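Local coordinates for protein p13 MTCP-1 (PDB 1A1X) that binds the PH domain of the kinases AKT1 and AKT2 and enhances their phosphorylation and activation, and is encoded by a proto-oncogene involved in T cell malignancies, at residues 9-14 with 28-33; 74-79 with 86-91; 90-93 with 98-101. One frame throughout, in Å; residues are numbered along the deposited sequence.

Contact 1: 9-14 with 28-33; sequences APPDHL and RTWVAV
Leu14 and Trp30 both hold CG anti to their carbonyl carbon (chi1 -68° and -72°). This places each CG beside its own backbone N, from where Leu14 CD2 reaches over one face of the indole. Their side chains meet at about a right angle. The methyl lies 3.8 Å from the centroid of the five-membered ring of Trp30, a CH-pi contact. Its nearest atom is CD1, with Leu14 CD2 to Trp30 CD1 at 3.6 Å. Pro11 reaches the same side of the indole farther out, near the rim of the six-membered ring. There Pro11 CD is 3.9 Å from Trp30 CZ2. No hydrogen bond joins the two segments. They belong to the eight-stranded antiparallel barrel of the TCL1 family, where strand 21-24 runs between strands 13-16 and 29-36. With a strand between them the segments meet through side chains alone; all three touching residues are buried. Trp30 NE1 points elsewhere and bonds to Asp24 OD2, which also forms a salt bridge with Arg28. A leucine in place of Trp30 would probably leave Asp24 without its indole N-H and open a gap beneath Pro11. Leu100, from strand 97-104, touches both Pro11 and Trp30.

Contact 2: 74-79 with 86-91; sequences PEERYM and WQIQHH
Tyr78 and Ile88 slant across each other on one side of the hairpin. Ile88 CD1 approaches the ring obliquely and comes 3.6 Å from Tyr78 CE2. This branch reaches the ring because Ile88 CG1 is anti to the carbonyl carbon (chi1 -67°). The same methyl also lies 3.8 Å from Glu76 OE1, so the acidic chain, bent at chi2, passes close to an apolar end. Trp86 turns its edge to the partner strand, and Tyr78 O lies in the plane of the indole, 3.8 Å from Trp86 CD1. Strands 77-80 and 85-94 form an antiparallel beta hairpin of the barrel. Tyr78 and Trp86 are a hydrogen-bonded pair, joined by Tyr78 N to Trp86 O and by Trp86 N to Tyr78 O, both bonds 2.8 Å. Ile88 N extends the pairing to Glu76 O. On the other side of the sheet Arg77 and Gln87 form a non-hydrogen-bonded pair. Their guanidinium and amide planes are 37° apart. Arg77 turns back along its own segment, where NE bonds to Pro74 O at 3.1 Å. Gln87 bends at chi2 toward the 75-76 loop, and a water accepts from its NE2 and donates to Glu75 O. Tyr78 OH bonds to Pro11 O, outside the hairpin, whereas Trp86 NE1 bonds to Asp80 OD2 within it, at the end of strand 77-80.

Contact 3: 90-93 with 98-101; sequences HHLM and QELL
His91 reaches across to Leu100 and Gln98. Its CG is anti to the backbone N (chi1 179°), and the side chain runs beside that of Leu100. His91 CB lies 4.0 Å from Leu100 CD2. The same methyl sits over one face of the imidazole, 3.7 Å from His91 CD2, in a CH-pi contact. At the ring edge, near its plane, His91 CD2 also faces Glu99 O. At the tip, His91 NE2 donates to Gln98 OE1 at 2.6 Å, with an N-H...O angle of 163°. The oxygen lies in the ring plane, and ring and amide planes are only 28° apart. Gln98, extended beyond CG, thus fixes how the imidazole is turned. The two segments are neighbouring arms of the antiparallel hairpin 85-94/97-104, in the barrel wall. Leu92 and Glu99 are a hydrogen-bonded pair, with Leu92 N to Glu99 O at 3.1 Å and Glu99 N to Leu92 O at 2.7 Å. Opposite Leu101 the strand carries two residues, Gln89 and His90, in a classic beta bulge. On the face of the sheet opposite His91 and Leu100, the His90 ring lies between Leu92 CG and Leu101 CB, the latter 3.6 Å from the ring centroid and over its centre. Glu99 shares this side and hydrogen-bonds through OE1 to Gln46. The His90 ring also meets, with parallel planes, the ring of His90 of the second subunit.

How the contacts relate
Contacts 2 and 3 follow each other along strand 85-94 and share His90 and His91. Their centres are about 11 Å apart, and Gln89 N to Leu101 O, 2.7 Å, continues the pairing between them. Contact 1 comes earlier in the chain and packs against both. Its centre is about 12 Å from that of contact 2 and about 10 Å from that of contact 3. The bond between Tyr78 and Pro11 is its join to contact 2. Toward contact 3, Trp30 CH2 is 3.7 Å from Gln98 OE1, and Pro10 N is 3.5 Å from His91 CE1. Contacts 2 and 3, unlike contact 1, also touch the second subunit.

Contact 1: 9-14 with 28-33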
loop_
_atom_site.group_PDB
_atom_site.type_symbol
_atom_site.label_atom_id
_atom_site.label_comp_id
_atom_site.label_asym_id
_atom_site.label_seq_id
_atom_site.Cartn_x
_atom_site.Cartn_y
_atom_site.Cartn_z
ATOM N N ALA A 9 3.202 -3.374 15.853
ATOM C CA ALA A 9 3.888 -2.084 15.833
ATOM C C ALA A 9 5.099 -2.002 14.908
ATOM O O ALA A 9 5.824 -2.985 14.710
ATOM C CB ALA A 9 4.292 -1.685 17.250
ATOM N N PRO A 10 5.302 -0.827 14.289
ATOM C CA PRO A 10 6.434 -0.611 13.384
ATOM C C PRO A 10 7.700 -0.441 14.214
ATOM O O PRO A 10 7.622 -0.211 15.421
ATOM C CB PRO A 10 6.047 0.688 12.668
ATOM C CG PRO A 10 5.255 1.411 13.683
ATOM C CD PRO A 10 4.380 0.322 14.247
ATOM N N PRO A 11 8.881 -0.607 13.594
ATOM C CA PRO A 11 10.113 -0.443 14.369
ATOM C C PRO A 11 10.302 0.974 14.916
ATOM O O PRO A 11 9.971 1.959 14.262
ATOM C CB PRO A 11 11.208 -0.822 13.363
ATOM C CG PRO A 11 10.608 -0.501 12.053
ATOM C CD PRO A 11 9.187 -1.000 12.208
ATOM N N ASP A 12 10.780 1.052 16.154
ATOM C CA ASP A 12 11.053 2.315 16.825
ATOM C C ASP A 12 12.122 3.097 16.052
ATOM O O ASP A 12 12.112 4.330 16.012
ATOM C CB ASP A 12 11.508 2.031 18.255
ATOM C CG ASP A 12 12.077 3.242 18.929
ATOM O OD1 ASP A 12 11.322 4.221 19.141
ATOM O OD2 ASP A 12 13.290 3.217 19.231
ATOM N N HIS A 13 13.060 2.368 15.462
ATOM C CA HIS A 13 14.106 2.989 14.663
ATOM C C HIS A 13 14.767 2.056 13.655
ATOM O O HIS A 13 14.711 0.820 13.774
ATOM C CB HIS A 13 15.152 3.682 15.544
ATOM C CG HIS A 13 15.894 2.765 16.461
ATOM N ND1 HIS A 13 15.716 2.781 17.829
ATOM C CD2 HIS A 13 16.867 1.854 16.217
ATOM C CE1 HIS A 13 16.553 1.924 18.388
ATOM N NE2 HIS A 13 17.264 1.349 17.433
ATOM N N LEU A 14 15.338 2.670 12.623
ATOM C CA LEU A 14 16.029 1.951 11.566
ATOM C C LEU A 14 17.348 2.663 11.300
ATOM O O LEU A 14 17.367 3.854 10.980
ATOM C CB LEU A 14 15.171 1.928 10.304
ATOM C CG LEU A 14 13.901 1.083 10.433
ATOM C CD1 LEU A 14 12.857 1.486 9.405
ATOM C CD2 LEU A 14 14.271 -0.372 10.296
ATOM N N ARG A 28 17.229 -6.855 13.448
ATOM C CA ARG A 28 16.664 -7.452 12.251
ATOM C C ARG A 28 16.934 -6.528 11.068
ATOM O O ARG A 28 16.926 -5.303 11.204
ATOM C CB ARG A 28 15.161 -7.648 12.413
ATOM C CG ARG A 28 14.792 -8.646 13.481
ATOM C CD ARG A 28 13.306 -8.773 13.572
ATOM N NE ARG A 28 12.695 -7.464 13.750
ATOM C CZ ARG A 28 11.387 -7.247 13.779
ATOM N NH1 ARG A 28 10.540 -8.262 13.640
ATOM N NH2 ARG A 28 10.925 -6.013 13.941
ATOM N N THR A 29 17.197 -7.115 9.909
ATOM C CA THR A 29 17.469 -6.318 8.725
ATOM C C THR A 29 16.213 -6.000 7.911
ATOM O O THR A 29 15.264 -6.786 7.857
ATOM C CB THR A 29 18.524 -6.982 7.822
ATOM O OG1 THR A 29 18.123 -8.318 7.521
ATOM C CG2 THR A 29 19.872 -7.008 8.509
ATOM N N TRP A 30 16.208 -4.807 7.327
ATOM C CA TRP A 30 15.117 -4.324 6.496
ATOM C C TRP A 30 15.747 -3.838 5.208
ATOM O O TRP A 30 16.798 -3.201 5.244
ATOM C CB TRP A 30 14.425 -3.154 7.171
ATOM C CG TRP A 30 13.606 -3.523 8.349
ATOM C CD1 TRP A 30 14.060 -3.855 9.595
ATOM C CD2 TRP A 30 12.176 -3.567 8.416
ATOM N NE1 TRP A 30 13.001 -4.098 10.433
ATOM C CE2 TRP A 30 11.831 -3.928 9.736
ATOM C CE3 TRP A 30 11.151 -3.333 7.489
ATOM C CZ2 TRP A 30 10.502 -4.058 10.157
ATOM C CZ3 TRP A 30 9.826 -3.460 7.909
ATOM C CH2 TRP A 30 9.517 -3.820 9.231
ATOM N N VAL A 31 15.155 -4.187 4.070
ATOM C CA VAL A 31 15.671 -3.757 2.772
ATOM C C VAL A 31 14.780 -2.622 2.272
ATOM O O VAL A 31 13.550 -2.768 2.204
ATOM C CB VAL A 31 15.666 -4.918 1.738
ATOM C CG1 VAL A 31 16.090 -4.411 0.369
ATOM C CG2 VAL A 31 16.602 -6.040 2.191
ATOM N N ALA A 32 15.394 -1.487 1.950
ATOM C CA ALA A 32 14.643 -0.334 1.472
ATOM C C ALA A 32 14.890 -0.027 0.001
ATOM O O ALA A 32 16.032 0.011 -0.452
ATOM C CB ALA A 32 14.949 0.891 2.328
ATOM N N VAL A 33 13.803 0.165 -0.743
ATOM C CA VAL A 33 13.894 0.498 -2.151
ATOM C C VAL A 33 13.171 1.817 -2.401
ATOM O O VAL A 33 12.201 2.146 -1.719
ATOM C CB VAL A 33 13.298 -0.606 -3.081
ATOM C CG1 VAL A 33 14.059 -1.907 -2.924
ATOM C CG2 VAL A 33 11.813 -0.807 -2.822
#

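Contact 2: 74-79 with 86-91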
loop_
_atom_site.group_PDB
_atom_site.type_symbol
_atom_site.label_atom_id
_atom_site.label_comp_id
_atom_site.label_asym_id
_atom_site.label_seq_id
_atom_site.Cartn_x
_atom_site.Cartn_y
_atom_site.Cartn_z
ATOM N N PRO A 74 5.484 10.663 16.497
ATOM C CA PRO A 74 4.024 10.660 16.708
ATOM C C PRO A 74 3.229 10.867 15.424
ATOM O O PRO A 74 3.690 11.553 14.510
ATOM C CB PRO A 74 3.810 11.846 17.654
ATOM C CG PRO A 74 5.067 11.882 18.444
ATOM C CD PRO A 74 6.127 11.653 17.386
ATOM N N GLU A 75 2.030 10.285 15.377
ATOM C CA GLU A 75 1.136 10.397 14.222
ATOM C C GLU A 75 1.564 9.497 13.061
ATOM O O GLU A 75 1.451 9.871 11.891
ATOM C CB GLU A 75 1.040 11.855 13.741
ATOM C CG GLU A 75 0.695 12.868 14.823
ATOM C CD GLU A 75 -0.641 12.587 15.468
ATOM O OE1 GLU A 75 -1.652 12.534 14.739
ATOM O OE2 GLU A 75 -0.682 12.414 16.704
ATOM N N GLU A 76 2.049 8.306 13.395
ATOM C CA GLU A 76 2.488 7.329 12.410
ATOM C C GLU A 76 3.344 7.864 11.283
ATOM O O GLU A 76 2.936 7.927 10.125
ATOM C CB GLU A 76 1.304 6.528 11.868
ATOM C CG GLU A 76 0.729 5.565 12.902
ATOM C CD GLU A 76 1.818 4.775 13.639
ATOM O OE1 GLU A 76 2.208 3.690 13.147
ATOM O OE2 GLU A 76 2.289 5.244 14.705
ATOM N N ARG A 77 4.547 8.260 11.648
ATOM C CA ARG A 77 5.514 8.764 10.699
ATOM C C ARG A 77 6.892 8.672 11.321
ATOM O O ARG A 77 7.022 8.390 12.511
ATOM C CB ARG A 77 5.172 10.193 10.261
ATOM C CG ARG A 77 4.894 11.138 11.371
ATOM C CD ARG A 77 3.963 12.240 10.898
ATOM N NE ARG A 77 3.857 13.273 11.921
ATOM C CZ ARG A 77 3.467 14.521 11.693
ATOM N NH1 ARG A 77 3.127 14.906 10.466
ATOM N NH2 ARG A 77 3.490 15.402 12.684
ATOM N N TYR A 78 7.917 8.803 10.486
ATOM C CA TYR A 78 9.297 8.725 10.943
ATOM C C TYR A 78 10.029 10.022 10.692
ATOM O O TYR A 78 9.784 10.699 9.693
ATOM C CB TYR A 78 10.045 7.624 10.197
ATOM C CG TYR A 78 9.730 6.220 10.640
ATOM C CD1 TYR A 78 10.461 5.611 11.659
ATOM C CD2 TYR A 78 8.717 5.489 10.027
ATOM C CE1 TYR A 78 10.192 4.307 12.056
ATOM C CE2 TYR A 78 8.441 4.190 10.414
ATOM C CZ TYR A 78 9.178 3.603 11.429
ATOM O OH TYR A 78 8.886 2.317 11.823
ATOM N N MET A 79 10.907 10.382 11.619
ATOM C CA MET A 79 11.726 11.564 11.443
ATOM C C MET A 79 13.125 11.026 11.158
ATOM O O MET A 79 13.610 10.163 11.886
ATOM C CB MET A 79 11.752 12.443 12.697
ATOM C CG MET A 79 12.626 13.685 12.503
ATOM S SD MET A 79 12.694 14.808 13.890
ATOM C CE MET A 79 11.349 15.884 13.508
ATOM N N TRP A 86 8.541 11.377 7.330
ATOM C CA TRP A 86 8.119 10.377 6.361
ATOM C C TRP A 86 6.822 9.777 6.873
ATOM O O TRP A 86 6.785 9.221 7.963
ATOM C CB TRP A 86 9.166 9.272 6.229
ATOM C CG TRP A 86 10.475 9.735 5.678
ATOM C CD1 TRP A 86 11.380 10.553 6.298
ATOM C CD2 TRP A 86 11.049 9.389 4.411
ATOM N NE1 TRP A 86 12.477 10.735 5.497
ATOM C CE2 TRP A 86 12.305 10.033 4.332
ATOM C CE3 TRP A 86 10.628 8.594 3.335
ATOM C CZ2 TRP A 86 13.148 9.912 3.219
ATOM C CZ3 TRP A 86 11.466 8.467 2.229
ATOM C CH2 TRP A 86 12.711 9.124 2.180
ATOM N N GLN A 87 5.757 9.916 6.096
ATOM C CA GLN A 87 4.451 9.398 6.477
ATOM C C GLN A 87 4.359 7.895 6.250
ATOM O O GLN A 87 4.759 7.409 5.200
ATOM C CB GLN A 87 3.365 10.088 5.635
ATOM C CG GLN A 87 1.941 9.668 5.970
ATOM C CD GLN A 87 1.514 10.119 7.358
ATOM O OE1 GLN A 87 1.534 11.315 7.664
ATOM N NE2 GLN A 87 1.124 9.168 8.204
ATOM N N ILE A 88 3.871 7.150 7.237
ATOM C CA ILE A 88 3.699 5.713 7.043
ATOM C C ILE A 88 2.356 5.599 6.320
ATOM O O ILE A 88 1.313 5.870 6.909
ATOM C CB ILE A 88 3.624 4.936 8.379
ATOM C CG1 ILE A 88 4.964 4.993 9.119
ATOM C CG2 ILE A 88 3.255 3.473 8.121
ATOM C CD1 ILE A 88 4.899 4.431 10.544
ATOM N N GLN A 89 2.387 5.292 5.026
ATOM C CA GLN A 89 1.152 5.165 4.249
ATOM C C GLN A 89 0.492 3.814 4.465
ATOM O O GLN A 89 -0.732 3.686 4.387
ATOM C CB GLN A 89 1.403 5.457 2.780
ATOM C CG GLN A 89 1.972 6.841 2.582
ATOM C CD GLN A 89 1.807 7.317 1.169
ATOM O OE1 GLN A 89 2.553 6.926 0.284
ATOM N NE2 GLN A 89 0.813 8.163 0.946
ATOM N N HIS A 90 1.316 2.794 4.685
ATOM C CA HIS A 90 0.800 1.474 5.025
ATOM C C HIS A 90 1.855 0.589 5.684
ATOM O O HIS A 90 3.059 0.773 5.486
ATOM C CB HIS A 90 0.020 0.795 3.876
ATOM C CG HIS A 90 0.865 0.097 2.858
ATOM N ND1 HIS A 90 1.950 -0.687 3.188
ATOM C CD2 HIS A 90 0.736 0.008 1.516
ATOM C CE1 HIS A 90 2.451 -1.227 2.094
ATOM N NE2 HIS A 90 1.733 -0.820 1.065
ATOM N N HIS A 91 1.379 -0.285 6.560
ATOM C CA HIS A 91 2.214 -1.219 7.299
ATOM C C HIS A 91 1.437 -2.521 7.292
ATOM O O HIS A 91 0.489 -2.702 8.052
ATOM C CB HIS A 91 2.410 -0.724 8.735
ATOM C CG HIS A 91 3.242 -1.634 9.589
ATOM N ND1 HIS A 91 3.207 -1.592 10.965
ATOM C CD2 HIS A 91 4.151 -2.582 9.264
ATOM C CE1 HIS A 91 4.061 -2.475 11.451
ATOM N NE2 HIS A 91 4.647 -3.089 10.440
HETATM O O HOH W 1 -0.892 10.432 10.191
#

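Contact 3: 90-93 with 98-101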
loop_
_atom_site.group_PDB
_atom_site.type_symbol
_atom_site.label_atom_id
_atom_site.label_comp_id
_atom_site.label_asym_id
_atom_site.label_seq_id
_atom_site.Cartn_x
_atom_site.Cartn_y
_atom_site.Cartn_z
ATOM N N HIS A 90 1.316 2.794 4.685
ATOM C CA HIS A 90 0.800 1.474 5.025
ATOM C C HIS A 90 1.855 0.589 5.684
ATOM O O HIS A 90 3.059 0.773 5.486
ATOM C CB HIS A 90 0.020 0.795 3.876
ATOM C CG HIS A 90 0.865 0.097 2.858
ATOM N ND1 HIS A 90 1.950 -0.687 3.188
ATOM C CD2 HIS A 90 0.736 0.008 1.516
ATOM C CE1 HIS A 90 2.451 -1.227 2.094
ATOM N NE2 HIS A 90 1.733 -0.820 1.065
ATOM N N HIS A 91 1.379 -0.285 6.560
ATOM C CA HIS A 91 2.214 -1.219 7.299
ATOM C C HIS A 91 1.437 -2.521 7.292
ATOM O O HIS A 91 0.489 -2.702 8.052
ATOM C CB HIS A 91 2.410 -0.724 8.735
ATOM C CG HIS A 91 3.242 -1.634 9.589
ATOM N ND1 HIS A 91 3.207 -1.592 10.965
ATOM C CD2 HIS A 91 4.151 -2.582 9.264
ATOM C CE1 HIS A 91 4.061 -2.475 11.451
ATOM N NE2 HIS A 91 4.647 -3.089 10.440
ATOM N N LEU A 92 1.842 -3.425 6.413
ATOM C CA LEU A 92 1.157 -4.690 6.281
ATOM C C LEU A 92 2.059 -5.859 5.955
ATOM O O LEU A 92 3.271 -5.710 5.783
ATOM C CB LEU A 92 0.028 -4.575 5.241
ATOM C CG LEU A 92 0.147 -3.544 4.114
ATOM C CD1 LEU A 92 1.040 -4.054 3.034
ATOM C CD2 LEU A 92 -1.212 -3.229 3.548
ATOM N N MET A 93 1.452 -7.038 5.971
ATOM C CA MET A 93 2.117 -8.289 5.669
ATOM C C MET A 93 1.791 -8.567 4.207
ATOM O O MET A 93 0.613 -8.631 3.832
ATOM C CB MET A 93 1.525 -9.390 6.544
ATOM C CG MET A 93 2.432 -10.588 6.756
ATOM S SD MET A 93 3.893 -10.143 7.724
ATOM C CE MET A 93 3.185 -9.113 8.967
ATOM N N GLN A 98 6.770 -8.509 6.250
ATOM C CA GLN A 98 6.307 -7.247 6.824
ATOM C C GLN A 98 6.803 -6.103 5.931
ATOM O O GLN A 98 7.986 -6.050 5.562
ATOM C CB GLN A 98 6.833 -7.081 8.248
ATOM C CG GLN A 98 6.182 -5.954 9.017
ATOM C CD GLN A 98 6.645 -5.892 10.458
ATOM O OE1 GLN A 98 6.468 -4.878 11.136
ATOM N NE2 GLN A 98 7.241 -6.981 10.937
ATOM N N GLU A 99 5.900 -5.185 5.599
ATOM C CA GLU A 99 6.246 -4.081 4.718
ATOM C C GLU A 99 5.780 -2.701 5.173
ATOM O O GLU A 99 4.641 -2.524 5.594
ATOM C CB GLU A 99 5.700 -4.363 3.313
ATOM C CG GLU A 99 5.841 -3.194 2.359
ATOM C CD GLU A 99 5.242 -3.471 1.005
ATOM O OE1 GLU A 99 5.832 -4.250 0.233
ATOM O OE2 GLU A 99 4.191 -2.894 0.696
ATOM N N LEU A 100 6.682 -1.726 5.081
ATOM C CA LEU A 100 6.365 -0.343 5.421
ATOM C C LEU A 100 6.409 0.426 4.126
ATOM O O LEU A 100 7.270 0.163 3.287
ATOM C CB LEU A 100 7.411 0.259 6.360
ATOM C CG LEU A 100 7.416 -0.096 7.845
ATOM C CD1 LEU A 100 8.684 0.450 8.482
ATOM C CD2 LEU A 100 6.185 0.475 8.521
ATOM N N LEU A 101 5.425 1.297 3.919
ATOM C CA LEU A 101 5.404 2.150 2.739
ATOM C C LEU A 101 5.481 3.571 3.286
ATOM O O LEU A 101 4.522 4.073 3.889
ATOM C CB LEU A 101 4.142 1.960 1.888
ATOM C CG LEU A 101 4.218 2.811 0.610
ATOM C CD1 LEU A 101 5.357 2.316 -0.269
ATOM C CD2 LEU A 101 2.890 2.796 -0.144
#